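Local coordinates for protein Phthiocerol/phenolphthiocerol synthesis polyketide synthase type I PpsC (Mycobacterium tuberculosis, PDB 5NJI) that probably dehydrates beta-hydroxyacyl intermediates in phthiocerol lipid assembly, as the dehydratase domain of a type I polyketide synthase, and binds a dodecenoyl-CoA thioester, at residues D99-L104 and H139-V144; P264-G269 and E312-V317; R278-V283 and T300-Q305. The protein carries 1 engineered substitution. One frame throughout, in Å; residues are numbered along the deposited sequence. Where two conformers were deposited one is given.

How the contacts relate
The three contacts illustrate how one principle, an antiparallel ladder with a classic beta bulge, serves different ends. In contacts 2 and 3 the bulge lies between their own segments; in contact 1, H139 and A140 bulge towards the other neighbouring strand, 122-130. Contacts 1 and 2 lie nearer the centre of the chain than contact 3 and adjoin through L100 and V265 of neighbouring strands; both touch the bound acyl-CoA. Contact 2 is the more buried, with apolar side chains under a charged outer face. Contact 1 mixes a histidine-centred cluster with ligand and water contacts. Contact 3 lies across the chain's centre from contact 1, where one salt bridge, bridging waters and a turn join a short backbone ladder.

Contact 1. Residues D99-L104 and H139-V144; sequences DLRQML and HATATV. With 8Z2 (~{S}-[2-[3-[[(2~{R})-4-[[[(2~{R},3~{S},4~{R},5~{R})-5-(6-aminopurin-9-yl)-4-oxidanyl-3-phosphonooxy-oxolan-2-yl]methoxy-oxidanyl-phosphoryl]oxy-oxidanyl-phosphoryl]oxy-3,3-dimethyl-2-oxidanyl-butanoyl]amino]propanoylamino]ethyl] (~{E})-dodec-2-enethioate), chain B.
With CG anti to its carbonyl carbon (chi1 -66°), H139 turns its imidazole towards the chain at 102-104, where L104, whose CG is instead anti to the backbone N (chi1 175°), brings CD1 beside ring atoms NE2 and CE1. They meet at the end of a short antiparallel ladder between strands 93-100 and 136-146, part of the double hot-dog fold known from polyketide synthase dehydratases. D99 and T141 make its hydrogen-bonded pair, D99 N reaching T141 O at 2.8 Å and T141 N answering to D99 O. L100 and A140 form the next, non-hydrogen-bonded pair, their CD2 and CB atoms 4.0 Å apart. Beyond L100 the regular strand ends, and H139 O receives two weak bonds, from R101 N and Q102 N.

The histidine is held from several directions. ND1 donates to Q102 O over 2.9 Å; the oxygen lies in the ring plane, although the nitrogen stands well above the carbonyl plane. NE2 bonds to T129 OG1 on strand 122-130, and L104 CB sits over a ring face in a CH-pi contact, 4.0 Å from the centroid. These contacts together should fix the ring's rotation. On its other flank H139 shares with A140 a classic bulge opposite I127.

R101 and M103 reach the ligand. In the conformer described, one of two, the R101 chain bends so that its guanidinium has adenine atom C6 of the ligand over one face; a water links R101 NH1 to T141 OG1, and a second joins T141 OG1 to D99 OD2. Further along the ligand, the pantetheine arm runs past the backbone: its amide nitrogen NP2 donates to L100 O over 3.0 Å, and M103 CG comes within 3.3 Å of the carbonyl oxygen OP1.

Contact 2. Residues P264-G269 and E312-V317; sequences PVRFAG and EVEMAV. With 8Z2 (~{S}-[2-[3-[[(2~{R})-4-[[[(2~{R},3~{S},4~{R},5~{R})-5-(6-aminopurin-9-yl)-4-oxidanyl-3-phosphonooxy-oxolan-2-yl]methoxy-oxidanyl-phosphoryl]oxy-oxidanyl-phosphoryl]oxy-3,3-dimethyl-2-oxidanyl-butanoyl]amino]propanoylamino]ethyl] (~{E})-dodec-2-enethioate), chain B.
R266 and E314 form a hydrogen-bonded antiparallel pair, and the arginine makes a useful example of a side chain that changes partners along its length. Its CB lies 4.0 Å from E314 CB. With CG anti to the backbone N (chi1 -172°) the chain runs out extended, and CD passes 3.7 Å from E314 OE1. NE has a long, weak ion pair with D99 OD1, and NH2 another with E97 OE2. At the tip, NH1 forms a long salt bridge to E312 OE1, reinforced by a water in the guanidinium plane that accepts from NH1 at 2.6 Å and donates to E312 OE1. The carboxylate of E314 finds its own salt-bridge partner in R292.

Beneath this charged face the backbone carries a classic bulge: V265 and R266 both face E314, whose O takes a nearly straight bond from V265 N (2.8 Å, 177°) and a weak one from R266 N. On the face of F267 and V313, F267 CE1 meets V313 CG2 at 3.6 Å. Beside the bulge, P264 O accepts from ligand nitrogen NP1 over 3.0 Å, bringing this part of strand 262-272 into the acyl-CoA pocket.

The pair of strands, 262-272 and 306-317, lies between strands 93-100 and 292-300, while M229 and L233 of helix 226-234 pack on F267.

Contact 3. Residues R278-V283 and T300-Q305; sequences RGVRAV and TDANGQ
R278 and D301 open this contact with a salt bridge, in a region where a classic beta bulge meets an Asx turn. The guanidinium of R278 offers NH1 in its own plane to the anti side of D301 OD2, at 2.9 Å, and a water joins NH2 to the same oxygen. The other oxygen, OD1, accepts from N303 N and Q305 N, which approach from opposite faces of the carboxylate; one aspartate thus holds the type I turn 301-304 and the residue after it, as well as the facing segment. A second water passes from R278 O to A302 N.

G279 follows with a CA-H...O contact to T300 O. At V280 the bulge begins: V280 N and R281 N both donate to T300 O, at 2.9 and 3.3 Å respectively. With V280 CG1 anti to the carbonyl carbon (chi1 -61°), CG2 falls between the backbone N and the carbonyl carbon and lies 3.5 Å from A302 N at the start of the turn.

R281 pairs with T300 where strands 281-289 and 292-300 run antiparallel; its guanidinium leads away to Q208. R281 O accepts from T300 N at 2.9 Å, completing this pair, while a water spans R281 O and T300 OG1.

Contact 1. Residues D99-L104 and H139-V144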
loop_
_atom_site.group_PDB
_atom_site.type_symbol
_atom_site.label_atom_id
_atom_site.label_comp_id
_atom_site.label_asym_id
_atom_site.label_seq_id
_atom_site.Cartn_x
_atom_site.Cartn_y
_atom_site.Cartn_z
ATOM N N ASP A 99 -2.590 3.240 10.434
ATOM C CA ASP A 99 -1.437 3.150 11.235
ATOM C C ASP A 99 -0.815 1.725 11.120
ATOM O O ASP A 99 -1.494 0.832 11.460
ATOM C CB ASP A 99 -1.747 3.432 12.729
ATOM C CG ASP A 99 -2.249 4.904 12.970
ATOM O OD1 ASP A 99 -1.608 5.805 12.509
ATOM O OD2 ASP A 99 -3.201 5.171 13.660
ATOM N N LEU A 100 0.473 1.605 10.788
ATOM C CA LEU A 100 1.165 0.312 10.650
ATOM C C LEU A 100 1.952 0.157 11.965
ATOM O O LEU A 100 2.971 0.754 12.127
ATOM C CB LEU A 100 2.103 0.290 9.419
ATOM C CG LEU A 100 1.338 0.556 8.118
ATOM C CD1 LEU A 100 2.238 0.683 6.915
ATOM C CD2 LEU A 100 0.299 -0.560 7.913
ATOM N N ARG A 101 1.370 -0.530 12.929
ATOM C CA ARG A 101 1.983 -0.660 14.248
ATOM C C ARG A 101 3.149 -1.800 14.465
ATOM O O ARG A 101 3.921 -1.614 15.297
ATOM C CB ARG A 101 0.797 -0.867 15.205
ATOM C CG ARG A 101 -0.475 -0.055 14.792
ATOM C CD ARG A 101 -1.285 0.640 15.882
ATOM N NE ARG A 101 -1.040 -0.001 17.175
ATOM C CZ ARG A 101 -2.006 -0.189 18.115
ATOM N NH1 ARG A 101 -3.275 0.288 17.832
ATOM N NH2 ARG A 101 -1.689 -0.866 19.316
ATOM N N GLN A 102 3.006 -2.936 13.815
ATOM C CA GLN A 102 3.962 -4.014 13.954
ATOM C C GLN A 102 4.098 -4.822 12.688
ATOM O O GLN A 102 3.164 -5.172 12.114
ATOM C CB GLN A 102 3.586 -4.928 15.150
ATOM C CG GLN A 102 4.596 -6.045 15.364
ATOM C CD GLN A 102 4.406 -6.840 16.669
ATOM O OE1 GLN A 102 3.877 -6.309 17.602
ATOM N NE2 GLN A 102 4.873 -8.065 16.731
ATOM N N MET A 103 5.305 -5.049 12.296
ATOM C CA MET A 103 5.545 -5.789 11.071
ATOM C C MET A 103 5.011 -7.203 11.212
ATOM O O MET A 103 5.093 -7.810 12.288
ATOM C CB MET A 103 7.035 -5.841 10.751
ATOM C CG MET A 103 7.509 -4.810 9.789
ATOM S SD MET A 103 9.196 -5.164 9.263
ATOM C CE MET A 103 9.700 -3.492 8.869
ATOM N N LEU A 104 4.482 -7.735 10.119
ATOM C CA LEU A 104 3.957 -9.095 10.087
ATOM C C LEU A 104 4.874 -9.986 9.253
ATOM O O LEU A 104 5.006 -9.798 8.037
ATOM C CB LEU A 104 2.536 -9.131 9.525
ATOM C CG LEU A 104 1.926 -10.534 9.344
ATOM C CD1 LEU A 104 2.106 -11.403 10.577
ATOM C CD2 LEU A 104 0.467 -10.397 8.996
ATOM N N HIS A 139 -1.476 -5.458 14.167
ATOM C CA HIS A 139 -0.499 -5.029 13.177
ATOM C C HIS A 139 -0.830 -3.696 12.554
ATOM O O HIS A 139 0.084 -2.951 12.195
ATOM C CB HIS A 139 -0.362 -6.085 12.075
ATOM C CG HIS A 139 0.218 -7.360 12.577
ATOM N ND1 HIS A 139 1.566 -7.517 12.813
ATOM C CD2 HIS A 139 -0.371 -8.519 12.952
ATOM C CE1 HIS A 139 1.787 -8.724 13.305
ATOM N NE2 HIS A 139 0.628 -9.354 13.392
ATOM N N ALA A 140 -2.107 -3.371 12.402
ATOM C CA ALA A 140 -2.495 -2.135 11.756
ATOM C C ALA A 140 -3.889 -1.767 12.220
ATOM O O ALA A 140 -4.685 -2.631 12.575
ATOM C CB ALA A 140 -2.456 -2.256 10.227
ATOM N N THR A 141 -4.168 -0.470 12.200
ATOM C CA THR A 141 -5.497 0.068 12.418
ATOM C C THR A 141 -5.779 1.065 11.315
ATOM O O THR A 141 -4.852 1.680 10.783
ATOM C CB THR A 141 -5.632 0.766 13.774
ATOM O OG1 THR A 141 -4.645 1.799 13.879
ATOM C CG2 THR A 141 -5.443 -0.213 14.894
ATOM N N ALA A 142 -7.054 1.211 10.950
ATOM C CA ALA A 142 -7.396 2.164 9.904
ATOM C C ALA A 142 -8.750 2.794 10.179
ATOM O O ALA A 142 -9.662 2.157 10.707
ATOM C CB ALA A 142 -7.430 1.529 8.517
ATOM N N THR A 143 -8.865 4.066 9.826
ATOM C CA THR A 143 -10.155 4.734 9.764
ATOM C C THR A 143 -10.540 4.880 8.300
ATOM O O THR A 143 -9.799 5.482 7.509
ATOM C CB THR A 143 -10.105 6.093 10.456
ATOM O OG1 THR A 143 -9.769 5.914 11.831
ATOM C CG2 THR A 143 -11.454 6.768 10.361
ATOM N N VAL A 144 -11.694 4.332 7.943
ATOM C CA VAL A 144 -12.211 4.356 6.583
ATOM C C VAL A 144 -13.462 5.221 6.556
ATOM O O VAL A 144 -14.300 5.152 7.460
ATOM C CB VAL A 144 -12.520 2.934 6.077
ATOM C CG1 VAL A 144 -13.103 2.949 4.681
ATOM C CG2 VAL A 144 -11.263 2.062 6.130
HETATM C C2 8Z2 B . -1.815 3.703 18.689
HETATM C C4 8Z2 B . 0.370 3.062 19.238
HETATM C C5 8Z2 B . -0.091 2.403 20.275
HETATM C C6 8Z2 B . -1.370 2.391 20.554
HETATM C C8 8Z2 B . 2.008 2.151 20.292
HETATM C C10 8Z2 B . 12.460 4.954 0.507
HETATM C C11 8Z2 B . 12.861 6.352 0.752
HETATM C C12 8Z2 B . 14.132 6.402 1.510
HETATM N N9 8Z2 B . 1.670 2.853 19.214
HETATM N N7 8Z2 B . 0.911 1.832 20.893
HETATM N N3 8Z2 B . -0.473 3.724 18.424
HETATM N N1 8Z2 B . -2.258 3.030 19.792
HETATM N N6 8Z2 B . -1.681 1.697 21.620
HETATM C "C1'" 8Z2 B . 2.144 3.691 17.932
HETATM C "C2'" 8Z2 B . 2.210 5.038 18.547
HETATM O "O2'" 8Z2 B . 1.524 5.745 17.523
HETATM C "C3'" 8Z2 B . 3.800 5.253 18.733
HETATM O "O3'" 8Z2 B . 4.013 6.274 19.751
HETATM C "C4'" 8Z2 B . 4.091 5.162 17.090
HETATM O "O4'" 8Z2 B . 3.333 3.885 16.865
HETATM C "C5'" 8Z2 B . 5.436 4.990 16.402
HETATM O "O5'" 8Z2 B . 6.125 3.833 16.694
HETATM P P1 8Z2 B . 6.547 3.357 18.028
HETATM O O11 8Z2 B . 5.349 2.594 18.359
HETATM O O12 8Z2 B . 6.630 4.355 19.125
HETATM O O6 8Z2 B . 7.948 2.382 18.000
HETATM P P2 8Z2 B . 7.827 0.784 18.195
HETATM O O21 8Z2 B . 6.426 0.326 18.782
HETATM O O22 8Z2 B . 8.719 -0.058 18.883
HETATM O O7 8Z2 B . 7.976 0.490 16.594
HETATM C CPA 8Z2 B . 8.384 1.383 15.542
HETATM C CPB 8Z2 B . 8.317 0.498 14.268
HETATM C CP8 8Z2 B . 6.884 -0.057 14.191
HETATM C CP7 8Z2 B . 8.631 1.266 13.025
HETATM C CP9 8Z2 B . 9.316 -0.643 14.422
HETATM O OP3 8Z2 B . 6.061 1.038 14.108
HETATM C CP6 8Z2 B . 6.617 -1.004 12.991
HETATM O OP2 8Z2 B . 7.237 -2.002 12.912
HETATM N NP2 8Z2 B . 5.576 -0.742 12.215
HETATM C CP5 8Z2 B . 5.122 -1.537 11.095
HETATM C CP4 8Z2 B . 5.743 -1.015 9.814
HETATM C CP3 8Z2 B . 5.245 -1.898 8.647
HETATM O OP1 8Z2 B . 4.876 -3.003 8.852
HETATM N NP1 8Z2 B . 5.264 -1.390 7.438
HETATM C CP2 8Z2 B . 4.784 -2.103 6.295
HETATM C CP1 8Z2 B . 5.753 -3.132 5.834
HETATM S S 8Z2 B . 7.266 -2.364 5.177
HETATM P P3 8Z2 B . 3.381 5.855 21.340
HETATM O O31 8Z2 B . 3.856 4.238 21.466
HETATM O O32 8Z2 B . 1.990 5.724 21.488
HETATM O O33 8Z2 B . 3.869 6.542 22.539
HETATM C CA1 8Z2 B . 6.781 -1.813 3.831
HETATM C CA2 8Z2 B . 7.819 -1.153 3.003
HETATM O OA1 8Z2 B . 5.689 -1.852 3.359
HETATM C CA3 8Z2 B . 7.394 -0.558 1.718
HETATM C CA4 8Z2 B . 8.423 0.136 0.925
HETATM C CA5 8Z2 B . 7.855 0.921 -0.230
HETATM C CA6 8Z2 B . 8.967 1.658 -0.960
HETATM C CA7 8Z2 B . 9.414 2.918 -0.184
HETATM C CA8 8Z2 B . 10.784 3.411 -0.604
HETATM C CA9 8Z2 B . 11.124 4.849 -0.127
HETATM O O HOH W 1 -5.569 4.196 12.498
HETATM O O HOH W 2 -3.572 2.586 16.101
#

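Contact 2. Residues P264-G269 and E312-V317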
loop_
_atom_site.group_PDB
_atom_site.type_symbol
_atom_site.label_atom_id
_atom_site.label_comp_id
_atom_site.label_asym_id
_atom_site.label_seq_id
_atom_site.Cartn_x
_atom_site.Cartn_y
_atom_site.Cartn_z
ATOM N N PRO A 264 7.213 2.465 5.800
ATOM C CA PRO A 264 6.012 3.223 6.121
ATOM C C PRO A 264 5.456 2.811 7.462
ATOM O O PRO A 264 5.419 1.621 7.794
ATOM C CB PRO A 264 5.046 2.866 4.986
ATOM C CG PRO A 264 5.895 2.343 3.901
ATOM C CD PRO A 264 7.022 1.655 4.583
ATOM N N VAL A 265 5.027 3.812 8.228
ATOM C CA VAL A 265 4.360 3.585 9.505
ATOM C C VAL A 265 2.978 4.205 9.555
ATOM O O VAL A 265 2.189 3.847 10.442
ATOM C CB VAL A 265 5.207 4.092 10.685
ATOM C CG1 VAL A 265 6.486 3.275 10.808
ATOM C CG2 VAL A 265 5.526 5.573 10.539
ATOM N N ARG A 266 2.641 5.113 8.647
ATOM C CA ARG A 266 1.330 5.731 8.631
ATOM C C ARG A 266 1.010 6.218 7.228
ATOM O O ARG A 266 1.879 6.748 6.527
ATOM C CB ARG A 266 1.287 6.894 9.622
ATOM C CG ARG A 266 -0.050 7.522 9.865
ATOM C CD ARG A 266 0.023 8.383 11.157
ATOM N NE ARG A 266 -1.267 8.952 11.539
ATOM C CZ ARG A 266 -1.783 10.043 10.986
ATOM N NH1 ARG A 266 -1.123 10.668 10.027
ATOM N NH2 ARG A 266 -2.959 10.513 11.385
ATOM N N PHE A 267 -0.236 6.030 6.825
ATOM C CA PHE A 267 -0.779 6.651 5.632
ATOM C C PHE A 267 -1.904 7.561 6.072
ATOM O O PHE A 267 -2.625 7.250 7.026
ATOM C CB PHE A 267 -1.336 5.641 4.620
ATOM C CG PHE A 267 -0.337 4.639 4.098
ATOM C CD1 PHE A 267 0.595 4.976 3.139
ATOM C CD2 PHE A 267 -0.384 3.329 4.523
ATOM C CE1 PHE A 267 1.494 4.031 2.661
ATOM C CE2 PHE A 267 0.503 2.383 4.037
ATOM C CZ PHE A 267 1.443 2.744 3.105
ATOM N N ALA A 268 -2.046 8.701 5.413
ATOM C CA ALA A 268 -3.217 9.526 5.634
ATOM C C ALA A 268 -3.751 9.985 4.289
ATOM O O ALA A 268 -2.979 10.359 3.407
ATOM C CB ALA A 268 -2.905 10.729 6.513
ATOM N N GLY A 269 -5.069 9.935 4.132
ATOM C CA GLY A 269 -5.686 10.420 2.913
ATOM C C GLY A 269 -5.323 9.559 1.722
ATOM O O GLY A 269 -4.673 10.027 0.778
ATOM N N GLU A 312 -0.428 11.623 2.480
ATOM C CA GLU A 312 0.735 11.499 3.344
ATOM C C GLU A 312 1.130 10.047 3.497
ATOM O O GLU A 312 0.301 9.208 3.868
ATOM C CB GLU A 312 0.480 12.062 4.750
ATOM C CG GLU A 312 0.174 13.538 4.780
ATOM C CD GLU A 312 -0.146 14.038 6.185
ATOM O OE1 GLU A 312 -0.133 13.219 7.128
ATOM O OE2 GLU A 312 -0.412 15.245 6.345
ATOM N N VAL A 313 2.401 9.767 3.275
ATOM C CA VAL A 313 2.987 8.503 3.685
ATOM C C VAL A 313 4.135 8.853 4.617
ATOM O O VAL A 313 5.117 9.489 4.208
ATOM C CB VAL A 313 3.442 7.636 2.501
ATOM C CG1 VAL A 313 4.286 8.402 1.553
ATOM C CG2 VAL A 313 4.178 6.363 2.996
ATOM N N GLU A 314 3.996 8.466 5.868
ATOM C CA GLU A 314 4.980 8.762 6.898
ATOM C C GLU A 314 5.868 7.546 7.091
ATOM O O GLU A 314 5.361 6.436 7.277
ATOM C CB GLU A 314 4.274 9.121 8.202
ATOM C CG GLU A 314 5.176 9.373 9.376
ATOM C CD GLU A 314 4.365 9.793 10.595
ATOM O OE1 GLU A 314 3.186 10.177 10.423
ATOM O OE2 GLU A 314 4.917 9.756 11.707
ATOM N N MET A 315 7.182 7.741 7.006
ATOM C CA MET A 315 8.129 6.645 7.084
ATOM C C MET A 315 9.099 6.838 8.240
ATOM O O MET A 315 9.509 7.958 8.553
ATOM C CB MET A 315 8.863 6.500 5.757
ATOM C CG MET A 315 7.842 6.256 4.653
ATOM S SD MET A 315 8.516 5.729 3.120
ATOM C CE MET A 315 9.174 7.299 2.571
ATOM N N ALA A 316 9.408 5.734 8.896
ATOM C CA ALA A 316 10.417 5.680 9.934
ATOM C C ALA A 316 11.727 5.187 9.345
ATOM O O ALA A 316 11.748 4.415 8.382
ATOM C CB ALA A 316 9.978 4.758 11.062
ATOM N N VAL A 317 12.827 5.669 9.904
ATOM C CA VAL A 317 14.153 5.358 9.393
ATOM C C VAL A 317 14.836 4.476 10.421
ATOM O O VAL A 317 15.103 4.911 11.547
ATOM C CB VAL A 317 14.968 6.631 9.114
ATOM C CG1 VAL A 317 16.321 6.279 8.502
ATOM C CG2 VAL A 317 14.194 7.569 8.190
HETATM C C2 8Z2 B . -1.815 3.703 18.689
HETATM C C4 8Z2 B . 0.370 3.062 19.238
HETATM C C5 8Z2 B . -0.091 2.403 20.275
HETATM C C6 8Z2 B . -1.370 2.391 20.554
HETATM C C8 8Z2 B . 2.008 2.151 20.292
HETATM C C10 8Z2 B . 12.460 4.954 0.507
HETATM C C11 8Z2 B . 12.861 6.352 0.752
HETATM C C12 8Z2 B . 14.132 6.402 1.510
HETATM N N9 8Z2 B . 1.670 2.853 19.214
HETATM N N7 8Z2 B . 0.911 1.832 20.893
HETATM N N3 8Z2 B . -0.473 3.724 18.424
HETATM N N1 8Z2 B . -2.258 3.030 19.792
HETATM N N6 8Z2 B . -1.681 1.697 21.620
HETATM C "C1'" 8Z2 B . 2.144 3.691 17.932
HETATM C "C2'" 8Z2 B . 2.210 5.038 18.547
HETATM O "O2'" 8Z2 B . 1.524 5.745 17.523
HETATM C "C3'" 8Z2 B . 3.800 5.253 18.733
HETATM O "O3'" 8Z2 B . 4.013 6.274 19.751
HETATM C "C4'" 8Z2 B . 4.091 5.162 17.090
HETATM O "O4'" 8Z2 B . 3.333 3.885 16.865
HETATM C "C5'" 8Z2 B . 5.436 4.990 16.402
HETATM O "O5'" 8Z2 B . 6.125 3.833 16.694
HETATM P P1 8Z2 B . 6.547 3.357 18.028
HETATM O O11 8Z2 B . 5.349 2.594 18.359
HETATM O O12 8Z2 B . 6.630 4.355 19.125
HETATM O O6 8Z2 B . 7.948 2.382 18.000
HETATM P P2 8Z2 B . 7.827 0.784 18.195
HETATM O O21 8Z2 B . 6.426 0.326 18.782
HETATM O O22 8Z2 B . 8.719 -0.058 18.883
HETATM O O7 8Z2 B . 7.976 0.490 16.594
HETATM C CPA 8Z2 B . 8.384 1.383 15.542
HETATM C CPB 8Z2 B . 8.317 0.498 14.268
HETATM C CP8 8Z2 B . 6.884 -0.057 14.191
HETATM C CP7 8Z2 B . 8.631 1.266 13.025
HETATM C CP9 8Z2 B . 9.316 -0.643 14.422
HETATM O OP3 8Z2 B . 6.061 1.038 14.108
HETATM C CP6 8Z2 B . 6.617 -1.004 12.991
HETATM O OP2 8Z2 B . 7.237 -2.002 12.912
HETATM N NP2 8Z2 B . 5.576 -0.742 12.215
HETATM C CP5 8Z2 B . 5.122 -1.537 11.095
HETATM C CP4 8Z2 B . 5.743 -1.015 9.814
HETATM C CP3 8Z2 B . 5.245 -1.898 8.647
HETATM O OP1 8Z2 B . 4.876 -3.003 8.852
HETATM N NP1 8Z2 B . 5.264 -1.390 7.438
HETATM C CP2 8Z2 B . 4.784 -2.103 6.295
HETATM C CP1 8Z2 B . 5.753 -3.132 5.834
HETATM S S 8Z2 B . 7.266 -2.364 5.177
HETATM P P3 8Z2 B . 3.381 5.855 21.340
HETATM O O31 8Z2 B . 3.856 4.238 21.466
HETATM O O32 8Z2 B . 1.990 5.724 21.488
HETATM O O33 8Z2 B . 3.869 6.542 22.539
HETATM C CA1 8Z2 B . 6.781 -1.813 3.831
HETATM C CA2 8Z2 B . 7.819 -1.153 3.003
HETATM O OA1 8Z2 B . 5.689 -1.852 3.359
HETATM C CA3 8Z2 B . 7.394 -0.558 1.718
HETATM C CA4 8Z2 B . 8.423 0.136 0.925
HETATM C CA5 8Z2 B . 7.855 0.921 -0.230
HETATM C CA6 8Z2 B . 8.967 1.658 -0.960
HETATM C CA7 8Z2 B . 9.414 2.918 -0.184
HETATM C CA8 8Z2 B . 10.784 3.411 -0.604
HETATM C CA9 8Z2 B . 11.124 4.849 -0.127
HETATM O O HOH W 3 -1.954 13.002 9.262
#

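Contact 3. Residues R278-V283 and T300-Q305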
loop_
_atom_site.group_PDB
_atom_site.type_symbol
_atom_site.label_atom_id
_atom_site.label_comp_id
_atom_site.label_asym_id
_atom_site.label_seq_id
_atom_site.Cartn_x
_atom_site.Cartn_y
_atom_site.Cartn_z
ATOM N N ARG A 278 -4.548 0.074 -13.943
ATOM C CA ARG A 278 -4.400 0.845 -15.174
ATOM C C ARG A 278 -3.362 1.948 -15.051
ATOM O O ARG A 278 -3.177 2.721 -15.999
ATOM C CB ARG A 278 -5.747 1.457 -15.580
ATOM C CG ARG A 278 -6.826 0.424 -15.923
ATOM C CD ARG A 278 -8.054 1.046 -16.619
ATOM N NE ARG A 278 -8.876 1.884 -15.739
ATOM C CZ ARG A 278 -8.854 3.220 -15.709
ATOM N NH1 ARG A 278 -8.048 3.906 -16.509
ATOM N NH2 ARG A 278 -9.645 3.885 -14.874
ATOM N N GLY A 279 -2.708 2.084 -13.902
ATOM C CA GLY A 279 -1.760 3.163 -13.738
ATOM C C GLY A 279 -0.503 2.931 -14.548
ATOM O O GLY A 279 0.037 1.825 -14.593
ATOM N N VAL A 280 -0.014 4.006 -15.168
ATOM C CA VAL A 280 1.207 3.963 -15.963
ATOM C C VAL A 280 2.233 5.001 -15.538
ATOM O O VAL A 280 3.409 4.883 -15.920
ATOM C CB VAL A 280 0.903 4.117 -17.473
ATOM C CG1 VAL A 280 0.015 3.000 -17.939
ATOM C CG2 VAL A 280 0.252 5.438 -17.768
ATOM N N ARG A 281 1.860 6.016 -14.760
ATOM C CA ARG A 281 2.787 7.047 -14.329
ATOM C C ARG A 281 2.575 7.307 -12.849
ATOM O O ARG A 281 1.431 7.455 -12.400
ATOM C CB ARG A 281 2.586 8.366 -15.095
ATOM C CG ARG A 281 2.750 8.278 -16.614
ATOM C CD ARG A 281 4.188 8.042 -17.046
ATOM N NE ARG A 281 5.097 9.068 -16.542
ATOM C CZ ARG A 281 6.418 9.040 -16.692
ATOM N NH1 ARG A 281 6.999 8.036 -17.334
ATOM N NH2 ARG A 281 7.161 10.020 -16.197
ATOM N N ALA A 282 3.672 7.353 -12.094
ATOM C CA ALA A 282 3.634 7.717 -10.690
ATOM C C ALA A 282 4.568 8.889 -10.450
ATOM O O ALA A 282 5.682 8.928 -10.989
ATOM C CB ALA A 282 4.030 6.527 -9.808
ATOM N N VAL A 283 4.106 9.851 -9.654
ATOM C CA VAL A 283 4.892 11.019 -9.280
ATOM C C VAL A 283 4.933 11.068 -7.754
ATOM O O VAL A 283 3.885 11.006 -7.101
ATOM C CB VAL A 283 4.305 12.310 -9.872
ATOM C CG1 VAL A 283 5.177 13.499 -9.515
ATOM C CG2 VAL A 283 4.156 12.172 -11.376
ATOM N N THR A 300 -1.380 7.944 -12.120
ATOM C CA THR A 300 -2.299 8.305 -13.194
ATOM C C THR A 300 -2.335 7.246 -14.288
ATOM O O THR A 300 -1.367 6.513 -14.504
ATOM C CB THR A 300 -1.874 9.633 -13.824
ATOM O OG1 THR A 300 -0.471 9.598 -14.077
ATOM C CG2 THR A 300 -2.185 10.778 -12.900
ATOM N N ASP A 301 -3.448 7.215 -15.024
ATOM C CA ASP A 301 -3.553 6.333 -16.174
ATOM C C ASP A 301 -2.989 7.013 -17.423
ATOM O O ASP A 301 -2.432 8.109 -17.369
ATOM C CB ASP A 301 -4.993 5.852 -16.376
ATOM C CG ASP A 301 -5.963 6.944 -16.808
ATOM O OD1 ASP A 301 -5.551 8.055 -17.235
ATOM O OD2 ASP A 301 -7.177 6.630 -16.743
ATOM N N ALA A 302 -3.065 6.297 -18.548
ATOM C CA ALA A 302 -2.450 6.762 -19.784
ATOM C C ALA A 302 -3.081 8.042 -20.303
ATOM O O ALA A 302 -2.467 8.707 -21.141
ATOM C CB ALA A 302 -2.535 5.675 -20.858
ATOM N N ASN A 303 -4.278 8.395 -19.834
ATOM C CA ASN A 303 -4.938 9.644 -20.207
ATOM C C ASN A 303 -4.814 10.718 -19.135
ATOM O O ASN A 303 -5.574 11.699 -19.143
ATOM C CB ASN A 303 -6.412 9.379 -20.514
ATOM C CG ASN A 303 -6.595 8.438 -21.668
ATOM O OD1 ASN A 303 -7.347 7.465 -21.588
ATOM N ND2 ASN A 303 -5.900 8.720 -22.759
ATOM N N GLY A 304 -3.872 10.566 -18.207
ATOM C CA GLY A 304 -3.662 11.564 -17.191
ATOM C C GLY A 304 -4.679 11.585 -16.079
ATOM O O GLY A 304 -4.674 12.531 -15.293
ATOM N N GLN A 305 -5.529 10.546 -15.953
ATOM C CA GLN A 305 -6.541 10.550 -14.896
ATOM C C GLN A 305 -5.945 10.015 -13.594
ATOM O O GLN A 305 -5.354 8.930 -13.593
ATOM C CB GLN A 305 -7.738 9.705 -15.289
ATOM C CG GLN A 305 -8.371 10.100 -16.619
ATOM C CD GLN A 305 -8.799 11.562 -16.637
ATOM O OE1 GLN A 305 -9.712 11.975 -15.908
ATOM N NE2 GLN A 305 -8.104 12.360 -17.439
HETATM O O HOH W 4 -3.632 3.432 -18.505
HETATM O O HOH W 5 -9.656 6.669 -15.207
HETATM O O HOH W 6 1.038 10.510 -11.821
#